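PDB 4C0Z: pilus tip adhesin Cpa from Streptococcus pyogenes, which sits at the tip of the pilus and bonds covalently through reactive thioesters to targets on the host cell surface, so mediating adhesion. Local coordinates for residues Tyr38-Lys42 with Gln52-Phe56; Trp73-Gly79 with Leu193-Ser199. One frame throughout, in Å; residues are numbered along the deposited sequence.

Contact 1: Tyr38-Lys42 with Gln52-Phe56; sequences YHNLK and QAYCF
Gln52 is hydrogen-bonded to both Asn40 and Lys42 where strand 41-44 begins beside strand 51-56 of a beta hairpin. Gln52 NE2 gives a hydrogen bond to Asn40 OD1 at 3.0 Å, Lys42 NZ gives one to Gln52 OE1 at 2.8 Å, and Lys42 NZ also reaches Asn40 OD1 at 3.1 Å. The amide and the ammonium approach Asn40 OD1 from opposite faces of its carboxamide plane, and the two amide planes are 29° apart. Bends at chi2 (77°) and chi4 (118°) turn the lysine chain back so that NZ meets both side-chain oxygens.

Between the backbones, Ala53 N bonds to Leu41 O at 2.9 Å, next to the antiparallel non-hydrogen-bonded pair Lys42-Gln52. A water takes the place of the return bond, accepting from Leu41 N and donating to Ala53 O.

Apolar packing follows: Leu41 CB lies 4.1 Å from Ala53 CB, and Leu41 CD1 reaches Cys55 CB at 3.6 Å. Cys55, which forms the thioester with Gln204, also touches the bound spermidine.

Both ends of the Gln52 amide are thus engaged, which fixes its rotation, while the cysteine next to the ligand has a hydrocarbon neighbour in Leu41.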
ATOM      1  N   TYR I  38      -3.932 -10.925   7.380  1.00 31.46           N
ATOM      2  CA  TYR I  38      -3.474 -10.480   8.688  1.00 31.51           C
ATOM      3  C   TYR I  38      -1.957 -10.223   8.642  1.00 33.12           C
ATOM      4  O   TYR I  38      -1.260 -10.735   7.765  1.00 26.77           O
ATOM      5  CB  TYR I  38      -3.767 -11.543   9.761  1.00 34.11           C
ATOM      6  CG  TYR I  38      -5.204 -11.660  10.212  1.00 37.89           C
ATOM      7  CD1 TYR I  38      -5.918 -10.539  10.636  1.00 41.37           C
ATOM      8  CD2 TYR I  38      -5.811 -12.909  10.353  1.00 38.35           C
ATOM      9  CE1 TYR I  38      -7.223 -10.651  11.120  1.00 44.83           C
ATOM     10  CE2 TYR I  38      -7.115 -13.033  10.833  1.00 39.63           C
ATOM     11  CZ  TYR I  38      -7.817 -11.902  11.222  1.00 46.53           C
ATOM     12  OH  TYR I  38      -9.118 -12.034  11.684  1.00 45.41           O
ATOM     13  N   HIS I  39      -1.467  -9.419   9.597  1.00 33.04           N
ATOM     14  CA  HIS I  39      -0.051  -9.131   9.801  1.00 32.66           C
ATOM     15  C   HIS I  39       0.186  -9.043  11.270  1.00 36.86           C
ATOM     16  O   HIS I  39      -0.725  -8.693  12.029  1.00 36.15           O
ATOM     17  CB  HIS I  39       0.388  -7.807   9.115  1.00 32.30           C
ATOM     18  CG  HIS I  39       0.168  -7.827   7.641  1.00 34.08           C
ATOM     19  ND1 HIS I  39       1.057  -8.453   6.790  1.00 34.13           N
ATOM     20  CD2 HIS I  39      -0.893  -7.386   6.923  1.00 35.65           C
ATOM     21  CE1 HIS I  39       0.521  -8.370   5.587  1.00 33.27           C
ATOM     22  NE2 HIS I  39      -0.642  -7.715   5.616  1.00 34.32           N
ATOM     23  N   ASN I  40       1.420  -9.351  11.680  1.00 33.30           N
ATOM     24  CA  ASN I  40       1.853  -9.211  13.050  1.00 34.92           C
ATOM     25  C   ASN I  40       3.327  -8.878  12.984  1.00 37.95           C
ATOM     26  O   ASN I  40       4.186  -9.738  13.128  1.00 37.11           O
ATOM     27  CB  ASN I  40       1.540 -10.445  13.916  1.00 32.69           C
ATOM     28  CG  ASN I  40       1.676 -10.170  15.393  1.00 54.55           C
ATOM     29  OD1 ASN I  40       2.321  -9.198  15.833  1.00 47.69           O
ATOM     30  ND2 ASN I  40       1.074 -11.029  16.204  1.00 48.35           N
ATOM     31  N   LEU I  41       3.602  -7.618  12.694  1.00 35.07           N
ATOM     32  CA  LEU I  41       4.951  -7.107  12.515  1.00 33.28           C
ATOM     33  C   LEU I  41       5.687  -6.961  13.803  1.00 39.95           C
ATOM     34  O   LEU I  41       5.126  -6.527  14.819  1.00 40.18           O
ATOM     35  CB  LEU I  41       4.965  -5.801  11.701  1.00 31.62           C
ATOM     36  CG  LEU I  41       4.121  -5.782  10.420  1.00 33.23           C
ATOM     37  CD1 LEU I  41       4.038  -4.393   9.831  1.00 33.48           C
ATOM     38  CD2 LEU I  41       4.615  -6.789   9.405  1.00 31.92           C
ATOM     39  N   LYS I  42       6.949  -7.370  13.769  1.00 37.47           N
ATOM     40  CA  LYS I  42       7.835  -7.337  14.928  1.00 39.74           C
ATOM     41  C   LYS I  42       9.213  -6.831  14.553  1.00 43.83           C
ATOM     42  O   LYS I  42       9.620  -6.946  13.401  1.00 43.62           O
ATOM     43  CB  LYS I  42       7.971  -8.752  15.528  1.00 41.14           C
ATOM     44  CG  LYS I  42       7.157  -8.995  16.790  1.00 48.43           C
ATOM     45  CD  LYS I  42       5.685  -9.227  16.568  1.00 49.82           C
ATOM     46  CE  LYS I  42       5.075 -10.123  17.615  1.00 49.48           C
ATOM     47  NZ  LYS I  42       4.029  -9.423  18.397  1.00 46.19           N
ATOM     48  N   GLN I  52       6.282  -5.083  19.351  1.00 48.11           N
ATOM     49  CA  GLN I  52       5.161  -4.980  18.406  1.00 45.26           C
ATOM     50  C   GLN I  52       5.448  -3.789  17.482  1.00 45.91           C
ATOM     51  O   GLN I  52       5.744  -2.691  17.963  1.00 46.40           O
ATOM     52  CB  GLN I  52       3.803  -4.791  19.144  1.00 48.17           C
ATOM     53  CG  GLN I  52       2.582  -4.811  18.216  1.00 40.92           C
ATOM     54  CD  GLN I  52       2.349  -6.173  17.596  1.00 48.77           C
ATOM     55  OE1 GLN I  52       2.332  -7.186  18.290  1.00 49.42           O
ATOM     56  NE2 GLN I  52       2.169  -6.236  16.277  1.00 36.83           N
ATOM     57  N   ALA I  53       5.437  -4.032  16.167  1.00 39.32           N
ATOM     58  CA  ALA I  53       5.703  -2.995  15.166  1.00 37.58           C
ATOM     59  C   ALA I  53       4.522  -2.794  14.234  1.00 39.69           C
ATOM     60  O   ALA I  53       3.683  -3.682  14.085  1.00 38.65           O
ATOM     61  CB  ALA I  53       6.947  -3.336  14.361  1.00 36.86           C
ATOM     62  N   TYR I  54       4.445  -1.594  13.643  1.00 36.59           N
ATOM     63  CA  TYR I  54       3.439  -1.197  12.663  1.00 33.88           C
ATOM     64  C   TYR I  54       4.190  -0.538  11.525  1.00 35.59           C
ATOM     65  O   TYR I  54       5.197   0.142  11.757  1.00 35.96           O
ATOM     66  CB  TYR I  54       2.379  -0.261  13.286  1.00 36.09           C
ATOM     67  CG  TYR I  54       1.509  -0.989  14.291  1.00 38.13           C
ATOM     68  CD1 TYR I  54       0.406  -1.731  13.877  1.00 38.54           C
ATOM     69  CD2 TYR I  54       1.851  -1.025  15.646  1.00 41.70           C
ATOM     70  CE1 TYR I  54      -0.357  -2.465  14.784  1.00 39.93           C
ATOM     71  CE2 TYR I  54       1.078  -1.733  16.574  1.00 43.93           C
ATOM     72  CZ  TYR I  54      -0.026  -2.457  16.136  1.00 51.84           C
ATOM     73  OH  TYR I  54      -0.818  -3.136  17.039  1.00 49.98           O
ATOM     74  N   CYS I  55       3.728  -0.759  10.299  1.00 30.53           N
ATOM     75  CA  CYS I  55       4.387  -0.227   9.121  1.00 30.03           C
ATOM     76  C   CYS I  55       3.812   1.088   8.644  1.00 34.49           C
ATOM     77  O   CYS I  55       2.700   1.464   9.018  1.00 32.20           O
ATOM     78  CB  CYS I  55       4.395  -1.263   8.000  1.00 29.52           C
ATOM     79  SG  CYS I  55       2.754  -1.691   7.382  1.00 34.11           S
ATOM     80  N   PHE I  56       4.564   1.755   7.763  1.00 33.31           N
ATOM     81  CA  PHE I  56       4.166   2.943   7.020  1.00 33.81           C
ATOM     82  C   PHE I  56       4.830   2.908   5.649  1.00 37.40           C
ATOM     83  O   PHE I  56       5.687   2.053   5.443  1.00 36.39           O
ATOM     84  CB  PHE I  56       4.346   4.245   7.798  1.00 37.47           C
ATOM     85  CG  PHE I  56       5.723   4.685   8.206  1.00 39.50           C
ATOM     86  CD1 PHE I  56       6.319   4.175   9.357  1.00 43.41           C
ATOM     87  CD2 PHE I  56       6.358   5.727   7.542  1.00 41.90           C
ATOM     88  CE1 PHE I  56       7.551   4.662   9.800  1.00 45.38           C
ATOM     89  CE2 PHE I  56       7.594   6.212   7.985  1.00 46.33           C
ATOM     90  CZ  PHE I  56       8.177   5.683   9.115  1.00 44.30           C
TER
HETATM   91  O   HOH W   1       1.684  -5.419  13.265  1.00 35.27           O

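Contact 2: Trp73-Gly79 with Leu193-Ser199; sequences WYKKLEG and LSIFQSS
Strands 72-78 and 191-198 pair as antiparallel neighbours in the closed sheet of the thioester domain; strand 72-78 pairs on its other side with strand 19-23, Tyr74 with Trp19, closing the barrel. The ladder runs through two hydrogen-bonded pairs, Lys75-Gln197 and Leu77-Ile195, each with reciprocal N-H to O=C bonds; Gln197 N to Lys75 O and Leu77 N to Ile195 O are both 2.8 Å. Ser199 N to Trp73 O closes one end and Gly79 N to Leu193 O, 2.9 Å, the other. A water donates to both Trp73 O and Ser198 OG.

Tyr74, Lys76, Phe196 and Ser198 share one face. The Tyr74 and Phe196 side chains cross at about a right angle, Tyr74 CD2 lying 3.8 Å from Phe196 CB, while Tyr74 CE2 meets Ser198 CB at 3.6 Å. Lys76 is fully extended, with CG anti to the backbone N (chi1 -175°); its methylenes run beside the Phe196 ring in the same direction, CB 3.6 Å from Phe196 CE2, and carry CE to 3.3 Å from Ser194 OG. Trp19 packs edge-to-face with Phe196, and Tyr74 OH bonds to the backbone oxygen of Gln204, the thioester glutamine.

On the other face Leu77 packs against the Gln197 chain, and Ile195 directs CD1 to Gly79 CA at 3.7 Å, near helix 81-87.

The backbone ladder thus carries the polar part of the contact, and the lysine contributes mainly its aliphatic stem, running alongside an aromatic ring while its ammonium group makes a long, weak ion pair with Glu210.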
ATOM      1  N   TRP I  73      16.509  -5.389   7.179  1.00 31.34           N
ATOM      2  CA  TRP I  73      17.289  -4.765   8.255  1.00 31.85           C
ATOM      3  C   TRP I  73      16.920  -3.339   8.465  1.00 34.60           C
ATOM      4  O   TRP I  73      16.627  -2.623   7.505  1.00 32.10           O
ATOM      5  CB  TRP I  73      18.783  -4.960   8.033  1.00 32.07           C
ATOM      6  CG  TRP I  73      19.129  -6.395   7.750  1.00 33.66           C
ATOM      7  CD1 TRP I  73      19.391  -6.946   6.527  1.00 35.89           C
ATOM      8  CD2 TRP I  73      19.062  -7.490   8.676  1.00 34.57           C
ATOM      9  NE1 TRP I  73      19.576  -8.300   6.649  1.00 35.60           N
ATOM     10  CE2 TRP I  73      19.373  -8.664   7.959  1.00 37.81           C
ATOM     11  CE3 TRP I  73      18.779  -7.591  10.053  1.00 37.11           C
ATOM     12  CZ2 TRP I  73      19.454  -9.920   8.580  1.00 37.22           C
ATOM     13  CZ3 TRP I  73      18.858  -8.834  10.660  1.00 39.08           C
ATOM     14  CH2 TRP I  73      19.175  -9.982   9.923  1.00 39.12           C
ATOM     15  N   TYR I  74      16.880  -2.931   9.755  1.00 32.79           N
ATOM     16  CA  TYR I  74      16.409  -1.612  10.182  1.00 33.34           C
ATOM     17  C   TYR I  74      17.353  -0.876  11.123  1.00 39.48           C
ATOM     18  O   TYR I  74      18.057  -1.510  11.913  1.00 40.31           O
ATOM     19  CB  TYR I  74      15.018  -1.737  10.846  1.00 34.47           C
ATOM     20  CG  TYR I  74      13.930  -2.160   9.882  1.00 34.40           C
ATOM     21  CD1 TYR I  74      13.733  -3.505   9.560  1.00 36.20           C
ATOM     22  CD2 TYR I  74      13.089  -1.221   9.296  1.00 33.93           C
ATOM     23  CE1 TYR I  74      12.769  -3.892   8.623  1.00 35.87           C
ATOM     24  CE2 TYR I  74      12.111  -1.599   8.377  1.00 32.03           C
ATOM     25  CZ  TYR I  74      11.954  -2.932   8.042  1.00 35.90           C
ATOM     26  OH  TYR I  74      10.987  -3.300   7.135  1.00 32.98           O
ATOM     27  N   LYS I  75      17.322   0.469  11.052  1.00 36.08           N
ATOM     28  CA  LYS I  75      18.091   1.373  11.909  1.00 39.59           C
ATOM     29  C   LYS I  75      17.060   2.034  12.854  1.00 47.48           C
ATOM     30  O   LYS I  75      16.053   2.576  12.386  1.00 47.09           O
ATOM     31  CB  LYS I  75      18.792   2.434  11.043  1.00 42.38           C
ATOM     32  CG  LYS I  75      19.589   3.503  11.797  1.00 44.28           C
ATOM     33  CD  LYS I  75      20.235   4.429  10.780  1.00 48.34           C
ATOM     34  CE  LYS I  75      21.178   5.408  11.435  1.00 78.76           C
ATOM     35  NZ  LYS I  75      21.830   6.289  10.431  1.00 96.87           N
ATOM     36  N   LYS I  76      17.292   1.963  14.171  1.00 45.96           N
ATOM     37  CA  LYS I  76      16.392   2.558  15.170  1.00 47.37           C
ATOM     38  C   LYS I  76      16.678   4.066  15.306  1.00 54.96           C
ATOM     39  O   LYS I  76      17.817   4.465  15.540  1.00 56.08           O
ATOM     40  CB  LYS I  76      16.518   1.845  16.534  1.00 50.17           C
ATOM     41  CG  LYS I  76      15.515   2.325  17.595  1.00 56.53           C
ATOM     42  CD  LYS I  76      15.619   1.519  18.875  1.00 65.91           C
ATOM     43  CE  LYS I  76      14.968   2.217  20.050  1.00 77.68           C
ATOM     44  NZ  LYS I  76      14.790   1.322  21.237  1.00 93.12           N
ATOM     45  N   LEU I  77      15.635   4.887  15.166  1.00 52.96           N
ATOM     46  CA  LEU I  77      15.729   6.343  15.276  1.00 55.72           C
ATOM     47  C   LEU I  77      14.699   6.836  16.259  1.00 61.21           C
ATOM     48  O   LEU I  77      13.759   6.112  16.599  1.00 58.81           O
ATOM     49  CB  LEU I  77      15.477   7.029  13.911  1.00 54.54           C
ATOM     50  CG  LEU I  77      16.348   6.626  12.707  1.00 58.00           C
ATOM     51  CD1 LEU I  77      15.725   7.133  11.428  1.00 56.36           C
ATOM     52  CD2 LEU I  77      17.771   7.181  12.838  1.00 64.47           C
ATOM     53  N   GLU I  78      14.882   8.080  16.715  1.00 61.53           N
ATOM     54  CA  GLU I  78      13.969   8.785  17.615  1.00 64.11           C
ATOM     55  C   GLU I  78      12.693   9.048  16.841  1.00 64.71           C
ATOM     56  O   GLU I  78      12.751   9.502  15.699  1.00 61.63           O
ATOM     57  CB  GLU I  78      14.581  10.124  18.068  1.00 69.09           C
ATOM     58  CG  GLU I  78      15.448  10.008  19.310  1.00 85.42           C
ATOM     59  CD  GLU I  78      16.560  11.034  19.445  1.00112.15           C
ATOM     60  OE1 GLU I  78      16.384  12.184  18.974  1.00107.85           O
ATOM     61  OE2 GLU I  78      17.602  10.692  20.052  1.00103.28           O
ATOM     62  N   GLY I  79      11.555   8.703  17.429  1.00 62.14           N
ATOM     63  CA  GLY I  79      10.256   8.887  16.789  1.00 61.32           C
ATOM     64  C   GLY I  79       9.748  10.320  16.738  1.00 68.56           C
ATOM     65  O   GLY I  79       8.571  10.552  17.020  1.00 70.42           O
ATOM     66  N   LEU I 193       8.159   6.798  21.441  1.00 65.73           N
ATOM     67  CA  LEU I 193       8.081   6.351  20.061  1.00 60.29           C
ATOM     68  C   LEU I 193       9.440   6.193  19.386  1.00 63.87           C
ATOM     69  O   LEU I 193      10.311   7.056  19.525  1.00 66.15           O
ATOM     70  CB  LEU I 193       7.203   7.342  19.270  1.00 58.90           C
ATOM     71  CG  LEU I 193       6.893   7.044  17.801  1.00 58.07           C
ATOM     72  CD1 LEU I 193       6.099   5.753  17.658  1.00 55.99           C
ATOM     73  CD2 LEU I 193       6.132   8.192  17.193  1.00 57.83           C
ATOM     74  N   SER I 194       9.593   5.099  18.628  1.00 57.21           N
ATOM     75  CA  SER I 194      10.777   4.785  17.830  1.00 55.67           C
ATOM     76  C   SER I 194      10.381   4.540  16.379  1.00 55.23           C
ATOM     77  O   SER I 194       9.361   3.901  16.115  1.00 52.64           O
ATOM     78  CB  SER I 194      11.496   3.552  18.364  1.00 59.73           C
ATOM     79  OG  SER I 194      12.131   3.834  19.599  1.00 72.94           O
ATOM     80  N   ILE I 195      11.199   5.045  15.446  1.00 51.46           N
ATOM     81  CA  ILE I 195      11.050   4.822  14.009  1.00 48.46           C
ATOM     82  C   ILE I 195      12.166   3.855  13.584  1.00 50.01           C
ATOM     83  O   ILE I 195      13.320   4.045  13.943  1.00 51.87           O
ATOM     84  CB  ILE I 195      11.056   6.146  13.178  1.00 52.32           C
ATOM     85  CG1 ILE I 195       9.804   7.010  13.470  1.00 54.61           C
ATOM     86  CG2 ILE I 195      11.187   5.869  11.682  1.00 50.93           C
ATOM     87  CD1 ILE I 195       9.961   8.466  13.116  1.00 62.72           C
ATOM     88  N   PHE I 196      11.808   2.824  12.823  1.00 39.96           N
ATOM     89  CA  PHE I 196      12.745   1.848  12.298  1.00 37.38           C
ATOM     90  C   PHE I 196      12.868   2.082  10.802  1.00 40.16           C
ATOM     91  O   PHE I 196      11.906   1.884  10.040  1.00 37.27           O
ATOM     92  CB  PHE I 196      12.320   0.415  12.664  1.00 37.50           C
ATOM     93  CG  PHE I 196      12.472   0.168  14.145  1.00 40.56           C
ATOM     94  CD1 PHE I 196      11.435   0.466  15.032  1.00 43.73           C
ATOM     95  CD2 PHE I 196      13.670  -0.319  14.664  1.00 42.74           C
ATOM     96  CE1 PHE I 196      11.596   0.278  16.408  1.00 46.73           C
ATOM     97  CE2 PHE I 196      13.819  -0.532  16.033  1.00 47.62           C
ATOM     98  CZ  PHE I 196      12.788  -0.224  16.897  1.00 47.00           C
ATOM     99  N   GLN I 197      14.034   2.594  10.400  1.00 37.77           N
ATOM    100  CA  GLN I 197      14.315   2.931   9.008  1.00 36.37           C
ATOM    101  C   GLN I 197      14.823   1.712   8.271  1.00 38.74           C
ATOM    102  O   GLN I 197      15.818   1.133   8.672  1.00 37.08           O
ATOM    103  CB  GLN I 197      15.317   4.096   8.924  1.00 38.98           C
ATOM    104  CG  GLN I 197      15.664   4.504   7.497  1.00 47.61           C
ATOM    105  CD  GLN I 197      16.718   5.582   7.405  1.00 64.51           C
ATOM    106  OE1 GLN I 197      17.204   6.108   8.403  1.00 62.12           O
ATOM    107  NE2 GLN I 197      17.102   5.922   6.191  1.00 63.11           N
ATOM    108  N   SER I 198      14.134   1.329   7.186  1.00 35.06           N
ATOM    109  CA  SER I 198      14.524   0.191   6.348  1.00 33.21           C
ATOM    110  C   SER I 198      15.787   0.502   5.572  1.00 36.37           C
ATOM    111  O   SER I 198      15.851   1.560   4.957  1.00 36.05           O
ATOM    112  CB  SER I 198      13.412  -0.121   5.338  1.00 30.97           C
ATOM    113  OG  SER I 198      13.747  -1.279   4.596  1.00 37.69           O
ATOM    114  N   SER I 199      16.750  -0.437   5.566  0.50 33.66           N
ATOM    115  CA  SER I 199      18.008  -0.350   4.816  0.50 34.04           C
ATOM    116  C   SER I 199      17.705  -0.338   3.321  0.50 38.82           C
ATOM    117  O   SER I 199      18.243   0.478   2.575  0.50 39.55           O
ATOM    118  CB  SER I 199      18.901  -1.541   5.154  0.50 34.70           C
ATOM    119  OG  SER I 199      20.093  -1.513   4.389  0.50 35.25           O
TER
HETATM  120  O   HOH W   2      15.385  -3.530   5.078  1.00 33.10           O

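In the fold
Both contacts belong to one antiparallel barrel, with centres about 13 Å apart. Contact 1 is a local hairpin near the middle of the fold, its centre about 5 Å from that of the chain, whereas contact 2 brings together strands separated by a largely helical region. Strand 205-211 lies between them in the sheet, pairing with 51-56 on one side and 191-198 on the other; Leu206 touches Leu41 and Cys55 of contact 1 and Tyr74 and Phe196 of contact 2. The two also meet directly, Phe56 CZ packing 4.0 Å from Ile195 CG2. The Cys55 side chain is about 4 Å from spermidine, against about 9 Å for that of Tyr74.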